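Local coordinates for hypothetical protein Atu0492 (Agrobacterium tumefaciens, PDB 2GMY) that is of unknown function but belongs to the carboxymuconolactone decarboxylase family and is a putative antioxidant defence protein of the AhpD type, at residues I69-M72 against S73-R76; R86-L89 against G90-A94; T96-E100 against T101-D105; V121-T124 against V125-A129. One frame throughout, in Å; residues are numbered along the deposited sequence.

Contact 1. Residues I69-M72 against S73-R76; sequences INLM and SVWR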
ATOM      1  N   ILE A  69     -23.809 -14.144  -3.305  1.00 13.54           N
ATOM      2  CA  ILE A  69     -22.563 -14.666  -3.894  1.00 13.76           C
ATOM      3  C   ILE A  69     -21.782 -13.576  -4.647  1.00 14.13           C
ATOM      4  O   ILE A  69     -20.589 -13.349  -4.385  1.00 13.80           O
ATOM      5  CB  ILE A  69     -22.884 -15.844  -4.840  1.00 13.81           C
ATOM      6  CG1 ILE A  69     -23.427 -17.035  -4.037  1.00 14.57           C
ATOM      7  CG2 ILE A  69     -21.666 -16.241  -5.673  1.00 14.87           C
ATOM      8  CD1 ILE A  69     -23.969 -18.169  -4.945  1.00 13.97           C
ATOM      9  N   ASN A  70     -22.452 -12.886  -5.565  1.00 14.12           N
ATOM     10  CA  ASN A  70     -21.774 -11.898  -6.410  1.00 15.50           C
ATOM     11  C   ASN A  70     -21.327 -10.621  -5.732  1.00 15.09           C
ATOM     12  O   ASN A  70     -20.371  -9.984  -6.183  1.00 15.61           O
ATOM     13  CB  ASN A  70     -22.629 -11.555  -7.610  1.00 16.20           C
ATOM     14  CG  ASN A  70     -22.578 -12.634  -8.645  1.00 18.14           C
ATOM     15  OD1 ASN A  70     -23.549 -13.367  -8.839  1.00 22.59           O
ATOM     16  ND2 ASN A  70     -21.429 -12.773  -9.295  1.00 19.27           N
ATOM     17  N   LEU A  71     -21.991 -10.233  -4.655  1.00 14.13           N
ATOM     18  CA  LEU A  71     -21.646  -8.983  -4.006  1.00 13.83           C
ATOM     19  C   LEU A  71     -20.569  -9.139  -2.940  1.00 13.29           C
ATOM     20  O   LEU A  71     -20.169  -8.181  -2.309  1.00 13.46           O
ATOM     21  CB  LEU A  71     -22.882  -8.302  -3.440  1.00 14.40           C
ATOM     22  CG  LEU A  71     -23.763  -7.600  -4.478  1.00 16.81           C
ATOM     23  CD1 LEU A  71     -25.070  -7.344  -3.871  1.00 22.14           C
ATOM     24  CD2 LEU A  71     -23.144  -6.302  -4.908  1.00 19.49           C
ATOM     25  N   MET A  72     -20.081 -10.356  -2.772  1.00 13.28           N
ATOM     26  CA  MET A  72     -19.136 -10.596  -1.708  1.00 13.06           C
ATOM     27  C   MET A  72     -17.824  -9.879  -1.928  1.00 13.11           C
ATOM     28  O   MET A  72     -17.100  -9.618  -1.006  1.00 13.11           O
ATOM     29  CB  MET A  72     -18.855 -12.058  -1.502  1.00 13.77           C
ATOM     30  CG  MET A  72     -18.052 -12.199  -0.284  1.00 13.34           C
ATOM     31  SD  MET A  72     -19.187 -12.411   1.055  1.00 18.37           S
ATOM     32  CE  MET A  72     -18.934 -14.127   0.961  1.00  2.00           C
ATOM     33  N   SER A  73     -17.514  -9.616  -3.184  1.00 12.84           N
ATOM     34  CA  SER A  73     -16.278  -8.952  -3.519  1.00 12.64           C
ATOM     35  C   SER A  73     -16.318  -7.494  -3.081  1.00 12.80           C
ATOM     36  O   SER A  73     -15.301  -6.867  -2.986  1.00 13.26           O
ATOM     37  CB  SER A  73     -16.016  -9.043  -5.020  1.00 13.00           C
ATOM     38  OG  SER A  73     -16.994  -8.363  -5.739  1.00 13.42           O
ATOM     39  N   VAL A  74     -17.517  -6.989  -2.806  1.00 11.96           N
ATOM     40  CA  VAL A  74     -17.754  -5.565  -2.544  1.00 12.36           C
ATOM     41  C   VAL A  74     -18.751  -5.396  -1.388  1.00 12.37           C
ATOM     42  O   VAL A  74     -19.563  -4.476  -1.357  1.00 12.74           O
ATOM     43  CB  VAL A  74     -18.237  -4.823  -3.841  1.00 11.62           C
ATOM     44  CG1 VAL A  74     -17.132  -4.801  -4.900  1.00 13.42           C
ATOM     45  CG2 VAL A  74     -19.502  -5.466  -4.411  1.00 13.46           C
ATOM     46  N   TRP A  75     -18.640  -6.279  -0.401  1.00 11.50           N
ATOM     47  CA  TRP A  75     -19.674  -6.392   0.621  1.00 11.59           C
ATOM     48  C   TRP A  75     -19.915  -5.146   1.440  1.00 12.50           C
ATOM     49  O   TRP A  75     -21.026  -4.951   1.934  1.00 12.42           O
ATOM     50  CB  TRP A  75     -19.354  -7.564   1.558  1.00 11.82           C
ATOM     51  CG  TRP A  75     -18.164  -7.306   2.415  1.00 11.04           C
ATOM     52  CD1 TRP A  75     -16.857  -7.592   2.124  1.00 11.93           C
ATOM     53  CD2 TRP A  75     -18.172  -6.703   3.708  1.00 11.95           C
ATOM     54  NE1 TRP A  75     -16.042  -7.209   3.181  1.00 12.10           N
ATOM     55  CE2 TRP A  75     -16.824  -6.655   4.160  1.00 11.49           C
ATOM     56  CE3 TRP A  75     -19.185  -6.200   4.536  1.00 12.43           C
ATOM     57  CZ2 TRP A  75     -16.470  -6.121   5.394  1.00 12.20           C
ATOM     58  CZ3 TRP A  75     -18.832  -5.669   5.763  1.00 12.39           C
ATOM     59  CH2 TRP A  75     -17.489  -5.637   6.189  1.00 11.53           C
ATOM     60  N   ARG A  76     -18.879  -4.315   1.630  1.00 12.73           N
ATOM     61  CA  ARG A  76     -19.022  -3.195   2.554  1.00 14.09           C
ATOM     62  C   ARG A  76     -20.133  -2.260   2.113  1.00 14.64           C
ATOM     63  O   ARG A  76     -20.810  -1.681   2.946  1.00 15.12           O
ATOM     64  CB  ARG A  76     -17.722  -2.410   2.709  1.00 14.93           C
ATOM     65  CG  ARG A  76     -16.668  -3.152   3.463  1.00 18.70           C
ATOM     66  CD  ARG A  76     -15.633  -2.207   4.076  1.00 22.72           C
ATOM     67  NE  ARG A  76     -14.622  -2.989   4.781  1.00 26.95           N
ATOM     68  CZ  ARG A  76     -14.621  -3.227   6.089  1.00 27.17           C
ATOM     69  NH1 ARG A  76     -15.562  -2.719   6.881  1.00 27.44           N
ATOM     70  NH2 ARG A  76     -13.649  -3.963   6.605  1.00 29.13           N
TER
HETATM   71  O   HOH W   1     -18.206 -12.031  -5.156  1.00 26.29           O
HETATM   72  O   HOH W   2     -18.072 -10.209  -7.585  1.00 19.00           O

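Contact 2. Residues R86-L89 against G90-A94; sequences RALL and GWVDA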
ATOM      1  N   ARG A  86     -22.153  -9.021   8.316  1.00 12.10           N
ATOM      2  CA  ARG A  86     -21.202  -7.909   8.238  1.00 12.87           C
ATOM      3  C   ARG A  86     -20.120  -7.973   9.301  1.00 12.65           C
ATOM      4  O   ARG A  86     -18.960  -7.647   9.037  1.00 12.70           O
ATOM      5  CB  ARG A  86     -21.896  -6.547   8.301  1.00 12.99           C
ATOM      6  CG  ARG A  86     -22.775  -6.299   7.111  1.00 13.92           C
ATOM      7  CD  ARG A  86     -23.423  -4.919   7.190  1.00 14.85           C
ATOM      8  NE  ARG A  86     -22.454  -3.849   6.938  1.00 15.18           N
ATOM      9  CZ  ARG A  86     -22.014  -3.500   5.727  1.00 14.61           C
ATOM     10  NH1 ARG A  86     -22.459  -4.120   4.635  1.00 15.42           N
ATOM     11  NH2 ARG A  86     -21.115  -2.529   5.612  1.00 16.53           N
ATOM     12  N   ALA A  87     -20.503  -8.391  10.506  1.00 12.37           N
ATOM     13  CA  ALA A  87     -19.552  -8.521  11.599  1.00 13.04           C
ATOM     14  C   ALA A  87     -18.524  -9.585  11.234  1.00 12.66           C
ATOM     15  O   ALA A  87     -17.321  -9.401  11.400  1.00 13.21           O
ATOM     16  CB  ALA A  87     -20.284  -8.899  12.863  1.00 13.61           C
ATOM     17  N   LEU A  88     -19.005 -10.702  10.707  1.00 12.37           N
ATOM     18  CA  LEU A  88     -18.122 -11.784  10.302  1.00 12.13           C
ATOM     19  C   LEU A  88     -17.206 -11.347   9.150  1.00 11.91           C
ATOM     20  O   LEU A  88     -16.004 -11.559   9.206  1.00 12.57           O
ATOM     21  CB  LEU A  88     -18.954 -13.008   9.904  1.00 12.04           C
ATOM     22  CG  LEU A  88     -18.207 -14.263   9.450  1.00 13.07           C
ATOM     23  CD1 LEU A  88     -17.112 -14.673  10.435  1.00 15.08           C
ATOM     24  CD2 LEU A  88     -19.203 -15.408   9.220  1.00 13.34           C
ATOM     25  N   LEU A  89     -17.781 -10.711   8.128  1.00 11.38           N
ATOM     26  CA  LEU A  89     -17.002 -10.230   6.968  1.00 11.35           C
ATOM     27  C   LEU A  89     -15.872  -9.282   7.390  1.00 11.41           C
ATOM     28  O   LEU A  89     -14.744  -9.382   6.895  1.00 11.77           O
ATOM     29  CB  LEU A  89     -17.925  -9.552   5.954  1.00 11.85           C
ATOM     30  CG  LEU A  89     -18.761 -10.529   5.127  1.00 11.84           C
ATOM     31  CD1 LEU A  89     -20.012  -9.863   4.569  1.00 12.50           C
ATOM     32  CD2 LEU A  89     -17.921 -11.166   4.008  1.00 12.05           C
ATOM     33  N   GLY A  90     -16.164  -8.375   8.321  1.00 11.73           N
ATOM     34  CA  GLY A  90     -15.126  -7.462   8.838  1.00 11.70           C
ATOM     35  C   GLY A  90     -13.938  -8.216   9.418  1.00 11.64           C
ATOM     36  O   GLY A  90     -12.766  -7.821   9.236  1.00 10.99           O
ATOM     37  N   TRP A  91     -14.234  -9.325  10.100  1.00 10.64           N
ATOM     38  CA  TRP A  91     -13.194 -10.133  10.725  1.00 10.61           C
ATOM     39  C   TRP A  91     -12.461 -10.971   9.686  1.00  9.91           C
ATOM     40  O   TRP A  91     -11.223 -11.090   9.728  1.00 10.57           O
ATOM     41  CB  TRP A  91     -13.808 -11.029  11.787  1.00 10.41           C
ATOM     42  CG  TRP A  91     -12.833 -11.744  12.668  1.00  9.90           C
ATOM     43  CD1 TRP A  91     -12.691 -13.104  12.797  1.00 11.18           C
ATOM     44  CD2 TRP A  91     -11.883 -11.160  13.577  1.00 10.83           C
ATOM     45  NE1 TRP A  91     -11.726 -13.399  13.726  1.00 11.35           N
ATOM     46  CE2 TRP A  91     -11.209 -12.231  14.219  1.00 10.53           C
ATOM     47  CE3 TRP A  91     -11.540  -9.848  13.912  1.00 10.09           C
ATOM     48  CZ2 TRP A  91     -10.203 -12.022  15.175  1.00 11.20           C
ATOM     49  CZ3 TRP A  91     -10.537  -9.640  14.877  1.00 10.29           C
ATOM     50  CH2 TRP A  91      -9.892 -10.727  15.494  1.00 11.16           C
ATOM     51  N   VAL A  92     -13.210 -11.559   8.755  1.00  9.54           N
ATOM     52  CA  VAL A  92     -12.553 -12.265   7.652  1.00  9.90           C
ATOM     53  C   VAL A  92     -11.547 -11.350   6.946  1.00  9.92           C
ATOM     54  O   VAL A  92     -10.401 -11.742   6.700  1.00  9.95           O
ATOM     55  CB  VAL A  92     -13.572 -12.844   6.658  1.00 10.49           C
ATOM     56  CG1 VAL A  92     -12.873 -13.411   5.420  1.00 10.34           C
ATOM     57  CG2 VAL A  92     -14.402 -13.917   7.339  1.00 11.63           C
ATOM     58  N   ASP A  93     -11.977 -10.132   6.628  1.00 10.05           N
ATOM     59  CA  ASP A  93     -11.092  -9.170   5.978  1.00 10.52           C
ATOM     60  C   ASP A  93      -9.864  -8.842   6.846  1.00 10.70           C
ATOM     61  O   ASP A  93      -8.720  -8.924   6.366  1.00 11.36           O
ATOM     62  CB  ASP A  93     -11.871  -7.894   5.662  1.00 11.09           C
ATOM     63  CG  ASP A  93     -12.834  -8.072   4.500  1.00 13.09           C
ATOM     64  OD1 ASP A  93     -13.114  -9.225   4.111  1.00 14.07           O
ATOM     65  OD2 ASP A  93     -13.311  -7.041   3.977  1.00 16.77           O
ATOM     66  N   ALA A  94     -10.096  -8.494   8.111  1.00 10.79           N
ATOM     67  CA  ALA A  94      -9.003  -8.050   8.994  1.00 10.92           C
ATOM     68  C   ALA A  94      -7.961  -9.145   9.203  1.00 11.09           C
ATOM     69  O   ALA A  94      -6.745  -8.893   9.201  1.00 12.18           O
ATOM     70  CB  ALA A  94      -9.560  -7.570  10.349  1.00 11.64           C
TER

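Contact 3. Residues T96-E100 against T101-D105; sequences TKIAE and TGAPD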
ATOM      1  N   THR A  96      -7.629 -12.032   7.292  1.00 10.50           N
ATOM      2  CA  THR A  96      -6.992 -12.431   6.031  1.00 11.18           C
ATOM      3  C   THR A  96      -5.818 -11.493   5.703  1.00 11.83           C
ATOM      4  O   THR A  96      -4.788 -11.924   5.203  1.00 11.70           O
ATOM      5  CB  THR A  96      -8.022 -12.504   4.893  1.00 11.61           C
ATOM      6  OG1 THR A  96      -8.934 -13.574   5.176  1.00 12.30           O
ATOM      7  CG2 THR A  96      -7.359 -12.771   3.563  1.00 12.57           C
ATOM      8  N   LYS A  97      -5.993 -10.215   6.024  1.00 12.16           N
ATOM      9  CA  LYS A  97      -4.948  -9.219   5.802  1.00 14.46           C
ATOM     10  C   LYS A  97      -4.248  -8.855   7.110  1.00 13.77           C
ATOM     11  O   LYS A  97      -3.964  -7.679   7.372  1.00 13.51           O
ATOM     12  CB  LYS A  97      -5.523  -7.966   5.137  1.00 14.53           C
ATOM     13  CG  LYS A  97      -6.096  -8.227   3.746  1.00 16.58           C
ATOM     14  CD  LYS A  97      -6.665  -6.939   3.129  1.00 19.50           C
ATOM     15  CE  LYS A  97      -7.803  -6.364   3.968  1.00 24.73           C
ATOM     16  NZ  LYS A  97      -9.010  -7.233   3.908  1.00 27.99           N
ATOM     17  N   ILE A  98      -3.938  -9.875   7.903  1.00 13.33           N
ATOM     18  CA  ILE A  98      -3.388  -9.692   9.256  1.00 13.88           C
ATOM     19  C   ILE A  98      -2.128  -8.820   9.284  1.00 13.26           C
ATOM     20  O   ILE A  98      -1.958  -8.016  10.194  1.00 13.89           O
ATOM     21  CB  ILE A  98      -3.094 -11.070   9.941  1.00 13.51           C
ATOM     22  CG1 ILE A  98      -2.951 -10.931  11.467  1.00 16.28           C
ATOM     23  CG2 ILE A  98      -1.891 -11.779   9.293  1.00 15.38           C
ATOM     24  CD1 ILE A  98      -4.247 -10.737  12.185  1.00 15.96           C
ATOM     25  N   ALA A  99      -1.269  -8.958   8.275  1.00 13.90           N
ATOM     26  CA  ALA A  99       0.008  -8.247   8.286  1.00 14.99           C
ATOM     27  C   ALA A  99      -0.200  -6.746   8.157  1.00 16.28           C
ATOM     28  O   ALA A  99       0.588  -5.971   8.711  1.00 17.30           O
ATOM     29  CB  ALA A  99       0.919  -8.752   7.194  1.00 15.24           C
ATOM     30  N   GLU A 100      -1.259  -6.355   7.446  1.00 16.97           N
ATOM     31  CA  GLU A 100      -1.616  -4.946   7.255  1.00 19.02           C
ATOM     32  C   GLU A 100      -2.453  -4.383   8.390  1.00 18.22           C
ATOM     33  O   GLU A 100      -2.248  -3.241   8.789  1.00 19.07           O
ATOM     34  CB  GLU A 100      -2.418  -4.764   5.969  1.00 18.68           C
ATOM     35  CG  GLU A 100      -1.672  -5.052   4.679  1.00 22.49           C
ATOM     36  CD  GLU A 100      -2.578  -4.923   3.440  1.00 23.76           C
ATOM     37  OE1 GLU A 100      -3.811  -4.701   3.586  1.00 29.68           O
ATOM     38  OE2 GLU A 100      -2.055  -5.039   2.308  1.00 31.66           O
ATOM     39  N   THR A 101      -3.419  -5.161   8.878  1.00 17.14           N
ATOM     40  CA  THR A 101      -4.395  -4.617   9.817  1.00 16.27           C
ATOM     41  C   THR A 101      -4.060  -4.831  11.286  1.00 16.30           C
ATOM     42  O   THR A 101      -4.498  -4.058  12.138  1.00 16.36           O
ATOM     43  CB  THR A 101      -5.799  -5.229   9.621  1.00 16.70           C
ATOM     44  OG1 THR A 101      -5.798  -6.577  10.104  1.00 15.70           O
ATOM     45  CG2 THR A 101      -6.208  -5.207   8.161  1.00 16.01           C
ATOM     46  N   GLY A 102      -3.347  -5.918  11.576  1.00 16.09           N
ATOM     47  CA  GLY A 102      -3.109  -6.358  12.960  1.00 16.52           C
ATOM     48  C   GLY A 102      -4.339  -6.770  13.758  1.00 16.31           C
ATOM     49  O   GLY A 102      -4.275  -6.831  14.995  1.00 16.95           O
ATOM     50  N   ALA A 103      -5.447  -7.066  13.062  1.00 16.13           N
ATOM     51  CA  ALA A 103      -6.740  -7.464  13.677  1.00 15.62           C
ATOM     52  C   ALA A 103      -7.268  -6.466  14.729  1.00 14.97           C
ATOM     53  O   ALA A 103      -7.231  -6.742  15.940  1.00 14.97           O
ATOM     54  CB  ALA A 103      -6.678  -8.907  14.243  1.00 15.21           C
ATOM     55  N   PRO A 104      -7.737  -5.290  14.263  1.00 15.14           N
ATOM     56  CA  PRO A 104      -8.056  -4.166  15.153  1.00 15.04           C
ATOM     57  C   PRO A 104      -9.184  -4.419  16.143  1.00 15.48           C
ATOM     58  O   PRO A 104     -10.079  -5.241  15.892  1.00 14.96           O
ATOM     59  CB  PRO A 104      -8.470  -3.037  14.180  1.00 15.57           C
ATOM     60  CG  PRO A 104      -7.823  -3.433  12.851  1.00 15.79           C
ATOM     61  CD  PRO A 104      -7.957  -4.939  12.846  1.00 15.07           C
ATOM     62  N   ASP A 105      -9.123  -3.688  17.253  1.00 15.73           N
ATOM     63  CA  ASP A 105     -10.146  -3.735  18.290  1.00 16.87           C
ATOM     64  C   ASP A 105     -11.565  -3.564  17.758  1.00 16.77           C
ATOM     65  O   ASP A 105     -12.458  -4.294  18.176  1.00 16.39           O
ATOM     66  CB  ASP A 105      -9.878  -2.641  19.336  1.00 17.69           C
ATOM     67  CG  ASP A 105      -8.694  -2.961  20.252  1.00 20.14           C
ATOM     68  OD1 ASP A 105      -8.274  -4.135  20.379  1.00 20.28           O
ATOM     69  OD2 ASP A 105      -8.185  -2.004  20.883  1.00 24.02           O
TER

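Contact 4. Residues V121-T124 against V125-A129; sequences VKIT and VAIGA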
ATOM      1  N   VAL A 121     -13.382 -18.786  17.944  1.00 11.84           N
ATOM      2  CA  VAL A 121     -12.237 -19.661  17.712  1.00 12.55           C
ATOM      3  C   VAL A 121     -12.466 -20.511  16.471  1.00 12.25           C
ATOM      4  O   VAL A 121     -11.573 -20.631  15.620  1.00 12.62           O
ATOM      5  CB  VAL A 121     -11.906 -20.526  18.951  1.00 12.82           C
ATOM      6  CG1 VAL A 121     -10.709 -21.439  18.660  1.00 14.08           C
ATOM      7  CG2 VAL A 121     -11.599 -19.625  20.131  1.00 12.71           C
ATOM      8  N   LYS A 122     -13.662 -21.097  16.354  1.00 12.42           N
ATOM      9  CA  LYS A 122     -14.016 -21.890  15.154  1.00 12.27           C
ATOM     10  C   LYS A 122     -13.896 -21.050  13.877  1.00 11.84           C
ATOM     11  O   LYS A 122     -13.311 -21.473  12.882  1.00 11.87           O
ATOM     12  CB  LYS A 122     -15.435 -22.455  15.280  1.00 12.37           C
ATOM     13  CG  LYS A 122     -15.599 -23.431  16.435  1.00 14.05           C
ATOM     14  CD  LYS A 122     -17.034 -23.917  16.519  1.00 16.53           C
ATOM     15  CE  LYS A 122     -17.170 -24.962  17.609  1.00 19.90           C
ATOM     16  NZ  LYS A 122     -18.596 -25.364  17.721  1.00 22.02           N
ATOM     17  N   ILE A 123     -14.448 -19.842  13.926  1.00 11.45           N
ATOM     18  CA  ILE A 123     -14.362 -18.905  12.801  1.00 11.13           C
ATOM     19  C   ILE A 123     -12.916 -18.612  12.408  1.00 11.48           C
ATOM     20  O   ILE A 123     -12.568 -18.629  11.215  1.00 11.44           O
ATOM     21  CB  ILE A 123     -15.073 -17.593  13.171  1.00 10.89           C
ATOM     22  CG1 ILE A 123     -16.586 -17.793  13.128  1.00 11.06           C
ATOM     23  CG2 ILE A 123     -14.677 -16.428  12.234  1.00 11.03           C
ATOM     24  CD1 ILE A 123     -17.325 -16.746  13.939  1.00 13.06           C
ATOM     25  N   THR A 124     -12.079 -18.339  13.410  1.00 10.90           N
ATOM     26  CA  THR A 124     -10.710 -17.902  13.151  1.00 11.11           C
ATOM     27  C   THR A 124      -9.848 -19.056  12.612  1.00 11.34           C
ATOM     28  O   THR A 124      -9.028 -18.859  11.721  1.00 11.42           O
ATOM     29  CB  THR A 124     -10.105 -17.196  14.383  1.00 11.91           C
ATOM     30  OG1 THR A 124     -10.995 -16.141  14.806  1.00 11.59           O
ATOM     31  CG2 THR A 124      -8.757 -16.589  14.041  1.00 12.33           C
ATOM     32  N   VAL A 125     -10.068 -20.266  13.113  1.00 11.76           N
ATOM     33  CA  VAL A 125      -9.416 -21.440  12.521  1.00 12.22           C
ATOM     34  C   VAL A 125      -9.893 -21.637  11.072  1.00 11.65           C
ATOM     35  O   VAL A 125      -9.092 -21.948  10.187  1.00 12.18           O
ATOM     36  CB  VAL A 125      -9.698 -22.703  13.378  1.00 12.50           C
ATOM     37  CG1 VAL A 125      -9.223 -23.965  12.674  1.00 14.11           C
ATOM     38  CG2 VAL A 125      -9.025 -22.565  14.759  1.00 12.55           C
ATOM     39  N   ALA A 126     -11.190 -21.449  10.825  1.00 11.78           N
ATOM     40  CA  ALA A 126     -11.728 -21.553   9.465  1.00 11.64           C
ATOM     41  C   ALA A 126     -11.050 -20.521   8.531  1.00 11.87           C
ATOM     42  O   ALA A 126     -10.686 -20.842   7.397  1.00 11.29           O
ATOM     43  CB  ALA A 126     -13.238 -21.367   9.479  1.00 12.24           C
ATOM     44  N   ILE A 127     -10.855 -19.294   9.018  1.00 10.92           N
ATOM     45  CA  ILE A 127     -10.158 -18.268   8.227  1.00 11.22           C
ATOM     46  C   ILE A 127      -8.725 -18.729   7.947  1.00 11.20           C
ATOM     47  O   ILE A 127      -8.222 -18.582   6.832  1.00 11.95           O
ATOM     48  CB  ILE A 127     -10.157 -16.899   8.942  1.00 10.88           C
ATOM     49  CG1 ILE A 127     -11.592 -16.344   9.051  1.00 10.73           C
ATOM     50  CG2 ILE A 127      -9.280 -15.871   8.184  1.00 11.40           C
ATOM     51  CD1 ILE A 127     -11.763 -15.221  10.105  1.00 11.17           C
ATOM     52  N   GLY A 128      -8.069 -19.296   8.957  1.00 11.39           N
ATOM     53  CA  GLY A 128      -6.712 -19.829   8.764  1.00 11.40           C
ATOM     54  C   GLY A 128      -6.692 -20.926   7.704  1.00 11.36           C
ATOM     55  O   GLY A 128      -5.817 -20.925   6.813  1.00 12.06           O
ATOM     56  N   ALA A 129      -7.654 -21.853   7.789  1.00 11.77           N
ATOM     57  CA  ALA A 129      -7.729 -22.975   6.857  1.00 11.50           C
ATOM     58  C   ALA A 129      -7.880 -22.519   5.399  1.00 11.97           C
ATOM     59  O   ALA A 129      -7.140 -22.976   4.526  1.00 12.28           O
ATOM     60  CB  ALA A 129      -8.846 -23.937   7.252  1.00 12.43           C
TER

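Contact 1. Residues I69-M72 against S73-R76
The carbonyl of L71 and the backbone N of V74 form the one direct hydrogen bond between I69-M72 and S73-R76, and they illustrate how a chain can turn tightly as it comes off a helix. The distance from V74 N to L71 O is 2.9 Å, with the donor above the carbonyl plane, 55° out of it, as expected where the bond spans only three residues. Water extends the polar network. One molecule donates to I69 O at 2.8 Å and bonds weakly to N70 O and S73 N; a second donates to N70 O at 2.7 Å and is hydrogen-bonded to S73 OG at 2.8 Å, so a water links the serine hydroxyl to N70 O.

Apolar contact accompanies the turn. V74 CG2 lies between its own backbone N and carbonyl carbon, which sets it 3.8 Å from L71 CD2, the two side chains meeting at a slant. M72 O comes to the edge of the W75 indole, 3.7 Å from W75 CD1. R76 CG lies above one indole face, toward its rim, and the R76 guanidinium has W75 CZ2 over its centre.

Around the turn, W75 NE1 is hydrogen-bonded to D93 on helix 83-96, and M72 packs on L37, L40 and I44 of helix 32-45. L71 and V74 also meet a second subunit, at its H144 and G47 respectively, so the turn lies between helices 32-45 and 83-96 and faces a second subunit.

Contact 2. Residues R86-L89 against G90-A94
Backbone bonds of the i to i+4 kind tie R86-L89 to G90-A94 as two successive turns of one alpha-helix: V92 N donates to L88 O at 2.8 Å, and G90 N and D93 N donate likewise to R86 O and L89 O. The V92 bond is nearly straight, with an N-H...O angle of 170°. At W91 the pattern is less regular: its N-H is divided between A87 O and L88 O, both weak, a bifurcated arrangement within helix 83-96 of this all-helical, AhpD-like fold.

Among the side chains, L88 and V92 meet one turn apart on the same flank. L88 CD1 stands 4.2 Å from V92 CG2, a loose contact, and the same V92 methyl lies closer to L88 O, at 3.4 Å. That methyl is directed back down the helix because V92 CG1 is anti to the backbone N (chi1 172°), leaving CG2 beside that N. W91 CB also rests against L88 O, while its indole extends to helix 117-139, where NE1 is hydrogen-bonded to T124; its ring also meets that of F108.

R86 and D93 turn their polar ends to other parts of the fold. The R86 guanidinium holds the carbonyls of W75 and R76, and D93 forms a salt bridge with R41. Near its own backbone, the D93 carboxylate folds back over the preceding turn, so that D93 OD1 comes within 3.2 Å of L89 O, two acceptors side by side with no bond between them.

Contact 3. Residues T96-E100 against T101-D105
K97 O takes two backbone donors from the residues that follow it: it accepts a hydrogen bond from T101 N at 3.0 Å and, weakly, one from E100 N. The threonine methyl T101 CG2 also lies 3.4 Å from K97 O. Its hydroxyl takes the other branch, and T101 OG1 has two partners, A103 N and A94 O. The bond from A103 N to T101 OG1 is 3.0 Å long, with an N-H...O angle of 163°, while A94 stands near the end of the preceding helix. A chi1 of 73° lodges OG1 between T101's own backbone N and carbonyl carbon, from where it can meet the amide two residues on.

One residue further on, G102 N donates to I98 O at 2.9 Å. G102 then leaves helical geometry with positive phi, and the chain swings so that A103 CB comes to rest 3.7 Å from I98 CD1. The isoleucine gets there because its CG1 branch is anti to the backbone N (chi1 -162°).

K97 sends its ammonium group back to D93 O. A third subunit receives much of the turn: R141 of that chain binds G102 O, and its R4 binds A103 O and D105. The whole is a short helix, 98-101, whose last residue, T101, makes an ST turn across its C-terminal end, where G102 leaves the helix with positive phi, before helix 105-114.

Contact 4. Residues V121-T124 against V125-A129
I127 begins its side chain close against the turn that precedes it, its CB 3.6 Å from T124 O and 3.7 Å from I123 O. From there CG1 runs beside the backbone N (chi1 -66°) and drops to 3.3 Å from I123 O, the carbonyl that the backbone N of I127 itself uses at 2.9 Å. CD1 continues outward in an extended chain and finishes 3.8 Å from I123 CG2, so the two isoleucines lie side by side and point the same way.

The same four-residue step recurs on another flank, where V125 CG2 sits 3.3 Å from V121 O and more loosely near V121 CG1. This is the i to i+4 side-chain packing of an alpha-helix, here the long helix 117-139 of the helical AhpD-like fold. V125 N, A126 N and G128 N donate to V121 O, K122 O and T124 O respectively; the V125 bond is the straightest of the three, at 169°.

Each flank faces different company. I123 and I127 pack on L88 and W91 of helix 83-96 and on I38 of helix 32-45, whereas V125 meets L21 of helix 12-26 and V18 of a third subunit. A126 CB, 3.3 Å from I123 O, packs on V25 of helix 12-26. T124 OG1 is hydrogen-bonded to I120 O, and K122 NZ reaches S28 O.

Read from the N terminus, the four contacts come in series, with none enclosing another and none crossing, and each closes only a local turn. Contact 1 rounds the chain off helix 66-70, and contact 2 takes up helix 83-96, joined to it by M72 and W75 packing on L89. Contact 3 follows as that helix gives way to 98-101, with A94 CB against P104 CD and W91 CH2 against A103 CB. Contact 4, on helix 117-139, returns to contact 2 through L88 and I123, and touches contact 3 where I127 meets T96. Contact 2 therefore bears on all three others, whereas contacts 1 and 4 lie on opposite sides of the chain's centre, about 20 Å apart between centres.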